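Local coordinates for 2-hydroxyhepta-2,4-diene-1, 7-dioateisomerase (Mycobacterium abscessus, PDB 3R6O), which is probably a magnesium-dependent isomerase of 2-hydroxyhepta-2,4-diene-1,7-dioate and a member of the fumarylacetoacetate hydrolase (FAH) family, at residues L155-E160 with F240-N245; D302-H307 with M314-H319; L248-S253 with G283-C288. All coordinates share one frame; numbering follows the deposited sequence.

Interaction 1 of 3, residues L155-E160 with F240-N245. With MG (magnesium ion), chain B.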
ATOM      1  N   LEU A 155      -8.486  15.448 -14.002  1.00 23.12           N
ATOM      2  CA  LEU A 155      -7.771  15.395 -12.741  1.00 22.22           C
ATOM      3  C   LEU A 155      -8.464  16.221 -11.672  1.00 21.94           C
ATOM      4  O   LEU A 155      -8.649  17.448 -11.829  1.00 22.32           O
ATOM      5  CB  LEU A 155      -6.324  15.894 -12.905  1.00 22.19           C
ATOM      6  CG  LEU A 155      -5.390  15.587 -11.724  1.00 21.47           C
ATOM      7  CD1 LEU A 155      -5.191  14.098 -11.600  1.00 21.22           C
ATOM      8  CD2 LEU A 155      -4.054  16.335 -11.886  1.00 21.74           C
ATOM      9  N   ASP A 156      -8.862  15.544 -10.592  1.00 21.41           N
ATOM     10  CA  ASP A 156      -9.586  16.197  -9.516  1.00 21.28           C
ATOM     11  C   ASP A 156      -8.743  16.356  -8.233  1.00 20.61           C
ATOM     12  O   ASP A 156      -7.810  15.594  -7.980  1.00 20.16           O
ATOM     13  CB  ASP A 156     -10.875  15.431  -9.213  1.00 21.48           C
ATOM     14  CG  ASP A 156     -12.037  16.344  -8.915  1.00 22.06           C
ATOM     15  OD1 ASP A 156     -11.809  17.548  -8.708  1.00 22.17           O
ATOM     16  OD2 ASP A 156     -13.199  15.844  -8.894  1.00 22.57           O
ATOM     17  N   TYR A 157      -9.153  17.326  -7.429  1.00 20.72           N
ATOM     18  CA  TYR A 157      -8.612  17.659  -6.110  1.00 20.34           C
ATOM     19  C   TYR A 157      -9.603  17.253  -5.011  1.00 20.26           C
ATOM     20  O   TYR A 157     -10.824  17.248  -5.217  1.00 20.72           O
ATOM     21  CB  TYR A 157      -8.324  19.182  -6.035  1.00 20.79           C
ATOM     22  CG  TYR A 157      -9.557  19.979  -6.416  1.00 21.50           C
ATOM     23  CD1 TYR A 157     -10.512  20.318  -5.459  1.00 21.77           C
ATOM     24  CD2 TYR A 157      -9.823  20.288  -7.752  1.00 22.03           C
ATOM     25  CE1 TYR A 157     -11.703  21.004  -5.825  1.00 22.63           C
ATOM     26  CE2 TYR A 157     -11.001  20.970  -8.139  1.00 22.85           C
ATOM     27  CZ  TYR A 157     -11.949  21.311  -7.166  1.00 23.16           C
ATOM     28  OH  TYR A 157     -13.114  22.006  -7.528  1.00 24.17           O
ATOM     29  N   GLU A 158      -9.059  16.894  -3.847  1.00 19.82           N
ATOM     30  CA  GLU A 158      -9.854  16.504  -2.697  1.00 19.81           C
ATOM     31  C   GLU A 158      -9.069  16.816  -1.432  1.00 19.63           C
ATOM     32  O   GLU A 158      -8.241  16.001  -1.038  1.00 19.18           O
ATOM     33  CB  GLU A 158     -10.102  15.020  -2.719  1.00 19.51           C
ATOM     34  CG  GLU A 158     -10.763  14.499  -3.957  1.00 19.80           C
ATOM     35  CD  GLU A 158     -11.091  13.024  -3.854  1.00 19.68           C
ATOM     36  OE1 GLU A 158     -10.223  12.237  -3.535  1.00 26.00           O
ATOM     37  OE2 GLU A 158     -12.249  12.637  -4.091  1.00 21.89           O
ATOM     38  N   ILE A 159      -9.325  17.962  -0.825  1.00 20.10           N
ATOM     39  CA  ILE A 159      -8.686  18.322   0.452  1.00 20.16           C
ATOM     40  C   ILE A 159      -9.187  17.427   1.575  1.00 20.04           C
ATOM     41  O   ILE A 159     -10.368  17.197   1.722  1.00 20.33           O
ATOM     42  CB  ILE A 159      -8.863  19.816   0.800  1.00 20.92           C
ATOM     43  CG1 ILE A 159      -7.911  20.217   1.937  1.00 21.11           C
ATOM     44  CG2 ILE A 159     -10.371  20.203   1.115  1.00 21.58           C
ATOM     45  CD1 ILE A 159      -7.977  21.771   2.256  1.00 22.05           C
ATOM     46  N   GLU A 160      -8.258  16.877   2.342  1.00 19.74           N
ATOM     47  CA  GLU A 160      -8.621  15.985   3.439  1.00 19.69           C
ATOM     48  C   GLU A 160      -7.687  16.204   4.613  1.00 19.87           C
ATOM     49  O   GLU A 160      -6.543  16.626   4.449  1.00 19.87           O
ATOM     50  CB  GLU A 160      -8.551  14.520   2.958  1.00 19.13           C
ATOM     51  CG  GLU A 160      -9.199  14.304   1.603  1.00 19.06           C
ATOM     52  CD  GLU A 160      -9.625  12.901   1.278  1.00 18.85           C
ATOM     53  OE1 GLU A 160      -9.591  11.979   2.126  1.00 18.76           O
ATOM     54  OE2 GLU A 160     -10.009  12.720   0.120  1.00 18.90           O
ATOM     55  N   PHE A 240     -10.998  23.667   7.386  1.00 24.76           N
ATOM     56  CA  PHE A 240     -10.015  23.684   6.311  1.00 24.20           C
ATOM     57  C   PHE A 240     -10.635  24.163   5.005  1.00 23.98           C
ATOM     58  O   PHE A 240     -11.836  23.990   4.781  1.00 24.03           O
ATOM     59  CB  PHE A 240      -9.363  22.295   6.161  1.00 23.56           C
ATOM     60  CG  PHE A 240     -10.358  21.163   6.034  1.00 23.23           C
ATOM     61  CD1 PHE A 240     -10.697  20.672   4.801  1.00 22.70           C
ATOM     62  CD2 PHE A 240     -11.017  20.654   7.152  1.00 23.59           C
ATOM     63  CE1 PHE A 240     -11.621  19.638   4.669  1.00 22.50           C
ATOM     64  CE2 PHE A 240     -11.984  19.621   7.030  1.00 23.39           C
ATOM     65  CZ  PHE A 240     -12.287  19.127   5.791  1.00 22.86           C
ATOM     66  N   GLU A 241      -9.811  24.729   4.132  1.00 23.80           N
ATOM     67  CA  GLU A 241     -10.288  25.181   2.843  1.00 23.63           C
ATOM     68  C   GLU A 241      -9.300  24.934   1.731  1.00 23.13           C
ATOM     69  O   GLU A 241      -8.105  24.928   1.946  1.00 23.09           O
ATOM     70  CB  GLU A 241     -10.644  26.664   2.911  1.00 24.30           C
ATOM     71  CG  GLU A 241      -9.446  27.606   2.796  1.00 24.54           C
ATOM     72  CD  GLU A 241      -9.866  29.063   2.673  1.00 28.13           C
ATOM     73  OE1 GLU A 241     -10.910  29.432   3.251  1.00 32.50           O
ATOM     74  OE2 GLU A 241      -9.152  29.824   1.984  1.00 27.92           O
ATOM     75  N   LEU A 242      -9.829  24.743   0.527  1.00 22.83           N
ATOM     76  CA  LEU A 242      -9.033  24.652  -0.665  1.00 22.48           C
ATOM     77  C   LEU A 242      -9.510  25.681  -1.699  1.00 22.74           C
ATOM     78  O   LEU A 242     -10.723  25.829  -1.933  1.00 22.93           O
ATOM     79  CB  LEU A 242      -9.129  23.223  -1.211  1.00 21.90           C
ATOM     80  CG  LEU A 242      -8.316  22.899  -2.463  1.00 21.57           C
ATOM     81  CD1 LEU A 242      -7.821  21.423  -2.472  1.00 21.08           C
ATOM     82  CD2 LEU A 242      -9.106  23.232  -3.774  1.00 21.63           C
ATOM     83  N   ARG A 243      -8.543  26.409  -2.260  1.00 22.85           N
ATOM     84  CA  ARG A 243      -8.732  27.399  -3.284  1.00 23.13           C
ATOM     85  C   ARG A 243      -7.874  27.016  -4.477  1.00 22.82           C
ATOM     86  O   ARG A 243      -6.871  26.339  -4.340  1.00 22.54           O
ATOM     87  CB  ARG A 243      -8.296  28.809  -2.825  1.00 23.75           C
ATOM     88  CG  ARG A 243      -8.900  29.230  -1.535  1.00 24.17           C
ATOM     89  CD  ARG A 243      -8.482  30.632  -1.096  1.00 24.88           C
ATOM     90  NE  ARG A 243      -9.328  31.071   0.010  1.00 31.12           N
ATOM     91  CZ  ARG A 243     -10.423  31.827  -0.099  1.00 32.77           C
ATOM     92  NH1 ARG A 243     -10.839  32.324  -1.277  1.00 34.52           N
ATOM     93  NH2 ARG A 243     -11.098  32.114   1.000  1.00 35.19           N
ATOM     94  N   ILE A 244      -8.273  27.484  -5.644  1.00 22.97           N
ATOM     95  CA  ILE A 244      -7.488  27.351  -6.861  1.00 22.86           C
ATOM     96  C   ILE A 244      -7.391  28.726  -7.478  1.00 23.40           C
ATOM     97  O   ILE A 244      -8.411  29.356  -7.734  1.00 23.72           O
ATOM     98  CB  ILE A 244      -8.099  26.359  -7.816  1.00 22.55           C
ATOM     99  CG1 ILE A 244      -7.966  24.941  -7.234  1.00 22.03           C
ATOM    100  CG2 ILE A 244      -7.376  26.462  -9.226  1.00 22.63           C
ATOM    101  CD1 ILE A 244      -8.713  23.857  -8.060  1.00 21.79           C
ATOM    102  N   ASN A 245      -6.146  29.204  -7.629  1.00 23.59           N
ATOM    103  CA  ASN A 245      -5.865  30.573  -8.021  1.00 24.19           C
ATOM    104  C   ASN A 245      -6.633  31.593  -7.183  1.00 24.64           C
ATOM    105  O   ASN A 245      -7.121  32.571  -7.703  1.00 25.10           O
ATOM    106  CB  ASN A 245      -6.159  30.736  -9.528  1.00 24.32           C
ATOM    107  CG  ASN A 245      -5.558  29.620 -10.349  1.00 23.93           C
ATOM    108  OD1 ASN A 245      -4.435  29.132 -10.055  1.00 23.77           O
ATOM    109  ND2 ASN A 245      -6.296  29.166 -11.362  1.00 23.85           N
TER
HETATM  110 MG    MG B 400     -10.784  10.708  -0.792  1.00 38.35          MG

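Interaction 2 of 3, residues D302-H307 with M314-H319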
ATOM      1  N   ASP A 302      -2.977  26.020 -13.133  1.00 23.21           N
ATOM      2  CA  ASP A 302      -3.683  26.221 -11.858  1.00 22.97           C
ATOM      3  C   ASP A 302      -2.693  26.098 -10.682  1.00 22.87           C
ATOM      4  O   ASP A 302      -1.714  25.351 -10.757  1.00 22.77           O
ATOM      5  CB  ASP A 302      -4.794  25.182 -11.669  1.00 22.52           C
ATOM      6  CG  ASP A 302      -6.070  25.524 -12.411  1.00 22.73           C
ATOM      7  OD1 ASP A 302      -6.240  26.687 -12.809  1.00 23.19           O
ATOM      8  OD2 ASP A 302      -6.924  24.612 -12.599  1.00 22.51           O
ATOM      9  N   VAL A 303      -2.986  26.804  -9.600  1.00 22.97           N
ATOM     10  CA  VAL A 303      -2.274  26.662  -8.332  1.00 22.94           C
ATOM     11  C   VAL A 303      -3.304  26.323  -7.257  1.00 22.64           C
ATOM     12  O   VAL A 303      -4.264  27.082  -7.068  1.00 22.83           O
ATOM     13  CB  VAL A 303      -1.541  27.973  -7.971  1.00 23.56           C
ATOM     14  CG1 VAL A 303      -0.779  27.816  -6.623  1.00 23.66           C
ATOM     15  CG2 VAL A 303      -0.588  28.392  -9.108  1.00 23.98           C
ATOM     16  N   ILE A 304      -3.122  25.160  -6.607  1.00 22.23           N
ATOM     17  CA  ILE A 304      -3.939  24.753  -5.491  1.00 22.02           C
ATOM     18  C   ILE A 304      -3.368  25.334  -4.198  1.00 22.36           C
ATOM     19  O   ILE A 304      -2.179  25.141  -3.889  1.00 22.49           O
ATOM     20  CB  ILE A 304      -3.983  23.214  -5.332  1.00 21.50           C
ATOM     21  CG1 ILE A 304      -4.519  22.550  -6.601  1.00 21.25           C
ATOM     22  CG2 ILE A 304      -4.813  22.789  -4.076  1.00 21.36           C
ATOM     23  CD1 ILE A 304      -4.046  21.097  -6.747  1.00 20.87           C
ATOM     24  N   GLU A 305      -4.244  26.019  -3.461  1.00 22.60           N
ATOM     25  CA  GLU A 305      -3.920  26.584  -2.163  1.00 23.02           C
ATOM     26  C   GLU A 305      -4.865  25.977  -1.127  1.00 22.86           C
ATOM     27  O   GLU A 305      -6.086  26.178  -1.193  1.00 22.87           O
ATOM     28  CB  GLU A 305      -4.048  28.125  -2.188  1.00 23.65           C
ATOM     29  CG  GLU A 305      -3.187  28.814  -3.239  1.00 25.67           C
ATOM     30  CD  GLU A 305      -3.986  29.537  -4.350  1.00 28.16           C
ATOM     31  OE1 GLU A 305      -5.223  29.448  -4.408  1.00 30.73           O
ATOM     32  OE2 GLU A 305      -3.356  30.182  -5.195  1.00 30.25           O
ATOM     33  N   ALA A 306      -4.304  25.234  -0.182  1.00 22.80           N
ATOM     34  CA  ALA A 306      -5.040  24.560   0.854  1.00 22.70           C
ATOM     35  C   ALA A 306      -4.537  25.076   2.177  1.00 23.29           C
ATOM     36  O   ALA A 306      -3.337  25.351   2.332  1.00 23.58           O
ATOM     37  CB  ALA A 306      -4.885  23.017   0.744  1.00 22.12           C
ATOM     38  N   HIS A 307      -5.457  25.246   3.117  1.00 23.56           N
ATOM     39  CA  HIS A 307      -5.160  25.927   4.370  1.00 24.29           C
ATOM     40  C   HIS A 307      -5.970  25.338   5.506  1.00 24.41           C
ATOM     41  O   HIS A 307      -7.174  25.045   5.369  1.00 24.21           O
ATOM     42  CB  HIS A 307      -5.467  27.451   4.246  1.00 25.55           C
ATOM     43  CG  HIS A 307      -5.748  28.120   5.555  1.00 30.34           C
ATOM     44  ND1 HIS A 307      -4.748  28.541   6.409  1.00 35.77           N
ATOM     45  CD2 HIS A 307      -6.920  28.420   6.170  1.00 32.56           C
ATOM     46  CE1 HIS A 307      -5.292  29.064   7.493  1.00 35.21           C
ATOM     47  NE2 HIS A 307      -6.609  28.994   7.375  1.00 35.26           N
ATOM     48  N   MET A 314      -0.652  24.637   1.904  1.00 23.66           N
ATOM     49  CA  MET A 314      -0.039  24.043   0.762  1.00 23.28           C
ATOM     50  C   MET A 314      -0.169  25.015  -0.383  1.00 23.38           C
ATOM     51  O   MET A 314      -1.144  25.783  -0.461  1.00 23.45           O
ATOM     52  CB  MET A 314      -0.775  22.758   0.366  1.00 22.54           C
ATOM     53  CG  MET A 314      -0.701  21.628   1.336  1.00 22.38           C
ATOM     54  SD  MET A 314      -1.571  20.211   0.574  1.00 22.53           S
ATOM     55  CE  MET A 314      -1.006  18.899   1.639  1.00 25.09           C
ATOM     56  N   ARG A 315       0.795  24.957  -1.280  1.00 23.44           N
ATOM     57  CA  ARG A 315       0.721  25.639  -2.589  1.00 23.48           C
ATOM     58  C   ARG A 315       1.276  24.712  -3.655  1.00 23.15           C
ATOM     59  O   ARG A 315       2.519  24.536  -3.781  1.00 23.47           O
ATOM     60  CB  ARG A 315       1.524  26.926  -2.562  1.00 24.26           C
ATOM     61  CG  ARG A 315       1.451  27.649  -3.864  1.00 25.72           C
ATOM     62  CD  ARG A 315       2.032  29.047  -3.765  1.00 29.71           C
ATOM     63  NE  ARG A 315       1.854  29.746  -5.033  1.00 31.58           N
ATOM     64  CZ  ARG A 315       2.559  29.489  -6.139  1.00 34.19           C
ATOM     65  NH1 ARG A 315       3.494  28.559  -6.137  1.00 35.46           N
ATOM     66  NH2 ARG A 315       2.318  30.163  -7.261  1.00 34.53           N
ATOM     67  N   LEU A 316       0.373  24.158  -4.452  1.00 22.62           N
ATOM     68  CA  LEU A 316       0.703  23.121  -5.380  1.00 22.30           C
ATOM     69  C   LEU A 316       0.438  23.566  -6.825  1.00 22.36           C
ATOM     70  O   LEU A 316      -0.736  23.688  -7.247  1.00 22.13           O
ATOM     71  CB  LEU A 316      -0.130  21.886  -5.064  1.00 21.70           C
ATOM     72  CG  LEU A 316      -0.316  21.397  -3.635  1.00 21.59           C
ATOM     73  CD1 LEU A 316      -1.348  20.233  -3.636  1.00 21.04           C
ATOM     74  CD2 LEU A 316       1.026  20.971  -3.007  1.00 21.86           C
ATOM     75  N   PRO A 317       1.514  23.847  -7.579  1.00 22.76           N
ATOM     76  CA  PRO A 317       1.322  24.188  -8.992  1.00 22.89           C
ATOM     77  C   PRO A 317       0.969  22.943  -9.805  1.00 22.47           C
ATOM     78  O   PRO A 317       1.475  21.874  -9.489  1.00 22.26           O
ATOM     79  CB  PRO A 317       2.652  24.798  -9.404  1.00 23.54           C
ATOM     80  CG  PRO A 317       3.669  24.265  -8.420  1.00 23.66           C
ATOM     81  CD  PRO A 317       2.929  23.886  -7.157  1.00 23.22           C
ATOM     82  N   VAL A 318       0.063  23.089 -10.784  1.00 22.41           N
ATOM     83  CA  VAL A 318      -0.366  21.977 -11.637  1.00 22.13           C
ATOM     84  C   VAL A 318       0.289  22.071 -13.021  1.00 22.57           C
ATOM     85  O   VAL A 318       0.277  23.117 -13.640  1.00 22.99           O
ATOM     86  CB  VAL A 318      -1.910  21.949 -11.815  1.00 21.88           C
ATOM     87  CG1 VAL A 318      -2.316  20.816 -12.780  1.00 21.74           C
ATOM     88  CG2 VAL A 318      -2.597  21.784 -10.430  1.00 21.52           C
ATOM     89  N   HIS A 319       0.883  20.963 -13.464  1.00 22.53           N
ATOM     90  CA  HIS A 319       1.496  20.857 -14.778  1.00 23.00           C
ATOM     91  C   HIS A 319       1.046  19.552 -15.424  1.00 22.79           C
ATOM     92  O   HIS A 319       1.139  18.496 -14.784  1.00 22.41           O
ATOM     93  CB  HIS A 319       3.011  20.792 -14.643  1.00 23.40           C
ATOM     94  CG  HIS A 319       3.635  22.028 -14.056  1.00 23.78           C
ATOM     95  ND1 HIS A 319       4.241  22.990 -14.828  1.00 24.46           N
ATOM     96  CD2 HIS A 319       3.782  22.429 -12.773  1.00 23.66           C
ATOM     97  CE1 HIS A 319       4.717  23.948 -14.048  1.00 24.74           C
ATOM     98  NE2 HIS A 319       4.436  23.640 -12.795  1.00 24.27           N
TER

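Interaction 3 of 3, residues L248-S253 with G283-C288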
ATOM      1  N   LEU A 248     -12.247  30.145  -3.879  1.00 24.73           N
ATOM      2  CA  LEU A 248     -12.690  29.064  -2.999  1.00 24.45           C
ATOM      3  C   LEU A 248     -13.337  27.914  -3.790  1.00 24.06           C
ATOM      4  O   LEU A 248     -14.255  28.160  -4.576  1.00 24.35           O
ATOM      5  CB  LEU A 248     -13.648  29.589  -1.940  1.00 25.05           C
ATOM      6  CG  LEU A 248     -13.993  28.647  -0.787  1.00 24.93           C
ATOM      7  CD1 LEU A 248     -12.763  28.298   0.039  1.00 24.64           C
ATOM      8  CD2 LEU A 248     -15.091  29.264   0.085  1.00 25.69           C
ATOM      9  N   ARG A 249     -12.834  26.689  -3.613  1.00 23.48           N
ATOM     10  CA  ARG A 249     -13.480  25.493  -4.140  1.00 23.17           C
ATOM     11  C   ARG A 249     -14.128  24.656  -3.026  1.00 23.15           C
ATOM     12  O   ARG A 249     -15.274  24.209  -3.145  1.00 23.36           O
ATOM     13  CB  ARG A 249     -12.487  24.605  -4.917  1.00 22.59           C
ATOM     14  CG  ARG A 249     -11.815  25.272  -6.148  1.00 22.65           C
ATOM     15  CD  ARG A 249     -12.807  25.808  -7.164  1.00 23.07           C
ATOM     16  NE  ARG A 249     -12.124  26.210  -8.391  1.00 23.11           N
ATOM     17  CZ  ARG A 249     -11.697  25.395  -9.353  1.00 22.84           C
ATOM     18  NH1 ARG A 249     -11.850  24.087  -9.284  1.00 22.47           N
ATOM     19  NH2 ARG A 249     -11.089  25.906 -10.394  1.00 23.01           N
ATOM     20  N   GLN A 250     -13.372  24.378  -1.968  1.00 22.96           N
ATOM     21  CA  GLN A 250     -13.866  23.506  -0.915  1.00 22.95           C
ATOM     22  C   GLN A 250     -13.709  24.145   0.430  1.00 23.35           C
ATOM     23  O   GLN A 250     -12.708  24.783   0.686  1.00 23.38           O
ATOM     24  CB  GLN A 250     -13.111  22.173  -0.888  1.00 22.33           C
ATOM     25  CG  GLN A 250     -13.090  21.393  -2.172  1.00 21.94           C
ATOM     26  CD  GLN A 250     -12.479  20.003  -1.979  1.00 21.44           C
ATOM     27  OE1 GLN A 250     -11.253  19.829  -2.090  1.00 21.11           O
ATOM     28  NE2 GLN A 250     -13.315  19.029  -1.634  1.00 21.45           N
ATOM     29  N   SER A 251     -14.664  23.885   1.320  1.00 23.72           N
ATOM     30  CA  SER A 251     -14.604  24.396   2.689  1.00 24.22           C
ATOM     31  C   SER A 251     -15.225  23.334   3.593  1.00 24.29           C
ATOM     32  O   SER A 251     -16.385  22.920   3.364  1.00 24.49           O
ATOM     33  CB  SER A 251     -15.350  25.732   2.816  1.00 24.99           C
ATOM     34  OG  SER A 251     -15.285  26.188   4.167  1.00 27.47           O
ATOM     35  N   GLY A 252     -14.446  22.838   4.559  1.00 24.17           N
ATOM     36  CA  GLY A 252     -14.949  21.834   5.459  1.00 24.28           C
ATOM     37  C   GLY A 252     -14.555  22.047   6.903  1.00 24.77           C
ATOM     38  O   GLY A 252     -13.640  22.828   7.218  1.00 24.92           O
ATOM     39  N   SER A 253     -15.305  21.363   7.758  1.00 25.11           N
ATOM     40  CA  SER A 253     -15.038  21.203   9.177  1.00 25.59           C
ATOM     41  C   SER A 253     -15.141  19.699   9.508  1.00 25.28           C
ATOM     42  O   SER A 253     -16.054  19.014   9.056  1.00 25.18           O
ATOM     43  CB  SER A 253     -16.095  21.955   9.972  1.00 26.57           C
ATOM     44  OG  SER A 253     -16.025  21.685  11.375  1.00 27.36           O
ATOM     45  N   GLY A 283     -11.289  11.734   4.341  1.00 20.64           N
ATOM     46  CA  GLY A 283     -12.413  12.160   3.517  1.00 20.76           C
ATOM     47  C   GLY A 283     -12.348  13.622   3.098  1.00 20.87           C
ATOM     48  O   GLY A 283     -11.682  14.404   3.718  1.00 21.00           O
ATOM     49  N   THR A 284     -13.042  13.945   2.013  1.00 20.88           N
ATOM     50  CA  THR A 284     -13.151  15.296   1.487  1.00 21.05           C
ATOM     51  C   THR A 284     -14.605  15.798   1.436  1.00 21.57           C
ATOM     52  O   THR A 284     -15.543  15.013   1.226  1.00 21.72           O
ATOM     53  CB  THR A 284     -12.516  15.347   0.067  1.00 20.67           C
ATOM     54  OG1 THR A 284     -12.243  16.688  -0.290  1.00 20.81           O
ATOM     55  CG2 THR A 284     -13.396  14.658  -0.986  1.00 20.67           C
ATOM     56  N   PRO A 285     -14.819  17.102   1.672  1.00 21.95           N
ATOM     57  CA  PRO A 285     -16.194  17.609   1.521  1.00 22.52           C
ATOM     58  C   PRO A 285     -16.564  17.836   0.042  1.00 22.47           C
ATOM     59  O   PRO A 285     -15.821  17.428  -0.826  1.00 21.99           O
ATOM     60  CB  PRO A 285     -16.152  18.933   2.269  1.00 22.97           C
ATOM     61  CG  PRO A 285     -14.751  19.372   2.164  1.00 22.57           C
ATOM     62  CD  PRO A 285     -13.920  18.131   2.217  1.00 22.01           C
ATOM     63  N   GLY A 286     -17.689  18.494  -0.230  1.00 23.05           N
ATOM     64  CA  GLY A 286     -18.063  18.853  -1.617  1.00 23.15           C
ATOM     65  C   GLY A 286     -17.213  19.933  -2.296  1.00 22.97           C
ATOM     66  O   GLY A 286     -16.265  20.440  -1.705  1.00 22.76           O
ATOM     67  N   GLY A 287     -17.583  20.320  -3.517  1.00 23.15           N
ATOM     68  CA  GLY A 287     -16.855  21.339  -4.282  1.00 23.07           C
ATOM     69  C   GLY A 287     -15.741  20.820  -5.206  1.00 22.50           C
ATOM     70  O   GLY A 287     -14.981  21.587  -5.762  1.00 22.43           O
ATOM     71  N   CYS A 288     -15.662  19.508  -5.379  1.00 22.17           N
ATOM     72  CA  CYS A 288     -14.685  18.883  -6.301  1.00 21.73           C
ATOM     73  C   CYS A 288     -15.083  19.149  -7.753  1.00 22.04           C
ATOM     74  O   CYS A 288     -16.249  19.435  -8.042  1.00 22.57           O
ATOM     75  CB  CYS A 288     -14.648  17.366  -6.078  1.00 21.42           C
ATOM     76  SG  CYS A 288     -14.187  16.791  -4.400  1.00 21.12           S
TER
HETATM   77  O   HOH W   1     -16.978  22.233   0.396  1.00 23.82           O

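Interaction 1 of 3, residues L155-E160 with F240-N245
I159 reaches across to F240, E241 and L242. Its CB rests on L242 CD1 at 3.8 Å. From there CG2 runs to the rim of the F240 ring, meeting F240 CD1 in the ring plane at 3.7 Å, so the phenyl offers an edge and not a face. The other branch leaves with CG1 opposite the backbone N (chi1 -166°) and continues extended, which carries CD1 on to the main chain of the facing strand, 3.2 Å from E241 O.

Two residues back, Y157 extends the same apolar layer. I244 CD1 sits over one face of its ring, a CH-pi contact 4.0 Å from the ring centroid and 26° off the normal, while L242 CD2 comes in obliquely to Y157 CD1 at 3.6 Å. The phenol oxygen is held outside this layer, by G287 O and R249 NH1. E158 and E160 point the other way, and E160 OE2 binds the magnesium ion at 2.3 Å. No hydrogen bond links the two segments: this is side-chain packing between two sheets. Strand 155-165 is paired in its own sheet with strand 181-192, which supplies D189, the other magnesium ligand, and strand 239-244 is held between strands 247-253 and 303-308.

Interaction 2 of 3, residues D302-H307 with M314-H319
I304 and L316 form the middle of this antiparallel pairing, each giving its N-H to the other's carbonyl. The bond from L316 N to I304 O is 2.8 Å long and the return bond from I304 N to L316 O 2.9 Å. A306 and M314 make a second such pair, with A306 N to M314 O the longer of its two bonds, 3.2 Å. Beyond the strand start, V318 N still reaches D302 O at 2.9 Å.

The tight side is the face carrying I304, A306, M314, L316 and V318, all buried. The CB atoms of I304 and L316 meet at 4.1 Å, and I304 CD1 crosses to V318 CG2 at 4.0 Å. L242 of strand 239-244 packs on I304, and P221 covers M314 and L316.

The other face, with V303, E305, R315 and P317, is more open to solvent, its one close side-chain contact being V303 with R315. R315 CG leaves opposite its own N (chi1 -179°) and the chain stays extended to NE, laying the guanidinium against V303, whose CG1 lies 3.5 Å above one face of the group. E305 OE2 stays 5.2 Å from R315 NE, too far for a salt bridge, and E305 OE1 is taken by G246 N. This is a classic two-stranded beta hairpin, 303-308 with 312-320, within the five-stranded mixed sheet of the FAH-type domain.

Interaction 3 of 3, residues L248-S253 with G283-C288
Q250 pushes its amide into the turn of loop 283-288, where a single nitrogen, NE2, hydrogen-bonds to two of its residues. The strand that delivers it carries a classic beta bulge, R249 and Q250 both facing L242. Q250 has CG opposite its carbonyl carbon (chi1 -55°) and is extended beyond, which carries the amide across to the loop. NE2 gives one bond to T284 OG1, 2.9 Å away and tilted 19° from the amide plane, and a longer one to G286 O at 3.3 Å, which lies in the amide plane although the nitrogen stands above the plane of that carbonyl.

The other end of the amide, OE1, accepts from I159 N, so both ends of the group are held and its rotation is fixed. T284 OG1 is bonded to I159 O as well, and T284 touches E158 and E160: Q250 thus stands behind a loop beside the magnesium site. P285 packs its ring on the main chain of S251 and G252. G287 brings its CA to within 3.5 Å of R249 O, a CA-H...O contact. Farther out, a water accepts from S251 N at 3.0 Å and donates to G286 O at 2.9 Å.

Overall arrangement
All three interactions reach the same five-stranded sheet, in which strands 312-320, 303-308, 239-244 and 247-253 lie side by side in that order. Interaction 2 joins the first two; interaction 1 sets 239-244 against strand 155-165 of the nine-stranded sheet; interaction 3 sets 247-253 against the loop after strand 279-281. Interaction 1 is centred about 8 Å from interaction 2 and about 7 Å from interaction 3, whereas 2 and 3 lie about 15 Å apart, centre to centre, without touching. Along the chain, interaction 1 closes first, then 3, then 2. Interaction 1, on the strand carrying E160, thus touches both others, through Y157 OH to G287 O and R243 N to E305 O.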